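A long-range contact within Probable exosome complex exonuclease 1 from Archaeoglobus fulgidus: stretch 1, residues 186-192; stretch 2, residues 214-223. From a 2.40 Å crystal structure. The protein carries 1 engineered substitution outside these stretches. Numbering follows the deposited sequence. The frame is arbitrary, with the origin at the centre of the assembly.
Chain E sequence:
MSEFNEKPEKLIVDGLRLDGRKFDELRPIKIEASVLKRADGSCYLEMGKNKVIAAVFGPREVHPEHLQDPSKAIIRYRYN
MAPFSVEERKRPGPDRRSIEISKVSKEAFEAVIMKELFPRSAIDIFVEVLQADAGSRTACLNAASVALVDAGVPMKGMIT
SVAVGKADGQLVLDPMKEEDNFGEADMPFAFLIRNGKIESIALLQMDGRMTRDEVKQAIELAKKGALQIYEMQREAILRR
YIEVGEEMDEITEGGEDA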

# COMPACT_ATOMS: atom_id res chain seq x y z
N ASP E 186 10.30 15.40 -32.12
CA ASP E 186 11.22 15.39 -31.00
C ASP E 186 11.64 13.94 -30.74
O ASP E 186 10.79 13.05 -30.59
CB ASP E 186 10.56 16.01 -29.77
CG ASP E 186 11.50 16.10 -28.57
OD1 ASP E 186 11.01 16.00 -27.42
OD2 ASP E 186 12.72 16.24 -28.76
N MET E 187 12.94 13.71 -30.68
CA MET E 187 13.44 12.34 -30.67
C MET E 187 14.67 12.15 -29.78
O MET E 187 15.81 12.21 -30.25
CB MET E 187 13.70 11.89 -32.10
CG MET E 187 14.10 10.44 -32.23
SD MET E 187 14.28 9.99 -33.97
CE MET E 187 14.85 8.30 -33.80
N PRO E 188 14.44 11.90 -28.49
CA PRO E 188 15.52 11.62 -27.54
C PRO E 188 16.22 10.30 -27.84
O PRO E 188 15.55 9.34 -28.18
CB PRO E 188 14.80 11.55 -26.18
CG PRO E 188 13.35 11.37 -26.50
CD PRO E 188 13.15 12.08 -27.81
N PHE E 189 17.55 10.28 -27.73
CA PHE E 189 18.34 9.04 -27.83
C PHE E 189 19.22 8.93 -26.59
O PHE E 189 19.48 9.92 -25.91
CB PHE E 189 19.34 9.08 -29.01
CG PHE E 189 18.71 9.27 -30.35
CD1 PHE E 189 18.30 10.53 -30.77
CD2 PHE E 189 18.56 8.20 -31.21
CE1 PHE E 189 17.75 10.70 -32.02
CE2 PHE E 189 18.01 8.37 -32.47
CZ PHE E 189 17.60 9.62 -32.87
N ALA E 190 19.72 7.73 -26.34
CA ALA E 190 20.88 7.57 -25.48
C ALA E 190 21.64 6.39 -26.04
O ALA E 190 21.04 5.44 -26.53
CB ALA E 190 20.48 7.32 -24.05
N PHE E 191 22.97 6.46 -25.95
CA PHE E 191 23.81 5.43 -26.53
C PHE E 191 24.74 4.88 -25.48
O PHE E 191 25.08 5.56 -24.51
CB PHE E 191 24.68 6.01 -27.68
CG PHE E 191 23.91 6.76 -28.73
CD1 PHE E 191 23.77 8.13 -28.66
CD2 PHE E 191 23.33 6.09 -29.80
CE1 PHE E 191 23.06 8.83 -29.63
CE2 PHE E 191 22.63 6.78 -30.78
CZ PHE E 191 22.50 8.15 -30.70
N LEU E 192 25.17 3.64 -25.69
CA LEU E 192 26.33 3.11 -25.01
C LEU E 192 27.59 3.56 -25.76
O LEU E 192 27.73 3.29 -26.96
CB LEU E 192 26.26 1.58 -25.00
CG LEU E 192 27.52 0.92 -24.45
CD1 LEU E 192 27.63 1.17 -22.94
CD2 LEU E 192 27.54 -0.56 -24.78
N GLU E 214 14.55 11.24 -42.86
CA GLU E 214 14.80 12.15 -41.74
C GLU E 214 15.15 11.40 -40.46
O GLU E 214 15.99 11.87 -39.69
CB GLU E 214 13.61 13.08 -41.49
CG GLU E 214 13.49 14.20 -42.49
CD GLU E 214 12.17 14.94 -42.40
OE1 GLU E 214 11.27 14.47 -41.67
OE2 GLU E 214 12.03 15.98 -43.07
N VAL E 215 14.54 10.24 -40.25
CA VAL E 215 14.81 9.45 -39.05
C VAL E 215 16.26 9.01 -39.06
O VAL E 215 16.97 9.10 -38.05
CB VAL E 215 13.85 8.22 -38.91
CG1 VAL E 215 14.25 7.36 -37.75
CG2 VAL E 215 12.39 8.66 -38.77
N LYS E 216 16.70 8.54 -40.22
CA LYS E 216 18.09 8.09 -40.38
C LYS E 216 19.13 9.20 -40.24
O LYS E 216 20.18 8.99 -39.62
CB LYS E 216 18.24 7.33 -41.70
CG LYS E 216 17.40 6.06 -41.71
CD LYS E 216 17.76 5.16 -42.87
CE LYS E 216 18.99 4.34 -42.55
NZ LYS E 216 19.48 3.70 -43.81
N GLN E 217 18.84 10.37 -40.78
CA GLN E 217 19.71 11.53 -40.58
C GLN E 217 19.74 11.98 -39.11
O GLN E 217 20.78 12.41 -38.60
CB GLN E 217 19.26 12.68 -41.49
CG GLN E 217 19.46 12.36 -42.96
CD GLN E 217 18.46 13.04 -43.88
OE1 GLN E 217 18.04 14.17 -43.64
NE2 GLN E 217 18.07 12.35 -44.95
N ALA E 218 18.60 11.88 -38.43
CA ALA E 218 18.52 12.27 -37.02
C ALA E 218 19.46 11.42 -36.18
O ALA E 218 20.17 11.93 -35.30
CB ALA E 218 17.09 12.15 -36.51
N ILE E 219 19.50 10.12 -36.47
CA ILE E 219 20.44 9.23 -35.79
C ILE E 219 21.88 9.69 -35.98
O ILE E 219 22.67 9.67 -35.04
CB ILE E 219 20.33 7.77 -36.27
CG1 ILE E 219 18.93 7.22 -36.05
CG2 ILE E 219 21.31 6.89 -35.50
CD1 ILE E 219 18.85 5.74 -36.35
N GLU E 220 22.23 10.10 -37.20
CA GLU E 220 23.60 10.57 -37.44
C GLU E 220 23.89 11.82 -36.62
O GLU E 220 24.93 11.92 -35.98
CB GLU E 220 23.88 10.82 -38.93
CG GLU E 220 23.87 9.55 -39.77
CD GLU E 220 24.78 8.49 -39.21
OE1 GLU E 220 24.30 7.36 -38.89
OE2 GLU E 220 26.00 8.78 -39.07
N LEU E 221 22.96 12.77 -36.63
CA LEU E 221 23.11 14.01 -35.89
C LEU E 221 23.29 13.73 -34.41
O LEU E 221 24.21 14.25 -33.77
CB LEU E 221 21.87 14.87 -36.07
CG LEU E 221 22.03 16.32 -36.47
CD1 LEU E 221 20.82 17.08 -35.97
CD2 LEU E 221 23.32 16.91 -35.94
N ALA E 222 22.42 12.89 -33.86
CA ALA E 222 22.47 12.60 -32.43
C ALA E 222 23.79 11.95 -32.02
O ALA E 222 24.36 12.31 -31.00
CB ALA E 222 21.28 11.74 -32.01
N LYS E 223 24.27 10.98 -32.80
CA LYS E 223 25.55 10.35 -32.49
C LYS E 223 26.68 11.39 -32.37
O LYS E 223 27.48 11.39 -31.42
CB LYS E 223 25.90 9.30 -33.53
CG LYS E 223 24.96 8.12 -33.51
CD LYS E 223 25.52 7.00 -34.37
CE LYS E 223 25.48 7.40 -35.84
NZ LYS E 223 26.13 6.39 -36.71

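The methyl group of Ala222 sits over one face of the Phe189 ring, its CB 3.9 Å from the ring centroid and 29° off the ring normal, a CH-pi contact in which Ala222 CB comes within 3.4 Å of Phe189 CD1. That CB is the whole side chain of Ala222, and the CA atoms of Phe189 and Ala222 are 7.1 Å apart, the shortest spacing in the backbone register. The strand and helix axes are 9.4 Å apart at their closest. No hydrogen bond crosses between the two stretches; the contact is packing, mostly of apolar side chains, and buries 312 Å² in total. Strand alternation selects the residues that take part. Met187, Phe189 and Phe191 point their CA-to-CB bonds toward the helix, while Pro188, between Met187 and Phe189, points away. On the helix, Ala218 and Ala222 lie one turn apart and both point toward the strand, with Val215, Ile219 and Lys223 set sideways. The two elements run at 53° to each other, and successive inward strand residues meet successively later parts of the helix. Met187, extended with all three chi angles t, reaches back to Val215 (CE to CG1, 4.1 Å) and brushes Ala218 (SD to CB, 4.4 Å). Phe189, chi1 m, also touches Ile219, its CE2 3.9 Å from Ile219 CG1. Phe191, likewise m, places its CZ 4.0 Å from Ala222 CB and 3.7 Å from Lys223 CG, so Ala222 is shared by both phenylalanines. Lys223 thus offers the aliphatic part of its side chain to the ring, while its end leads away from the strand and its NZ forms a salt bridge with Glu220 OE1 at 3.0 Å, one turn back on the helix. The charged end thus lies apart from the Phe191 ring.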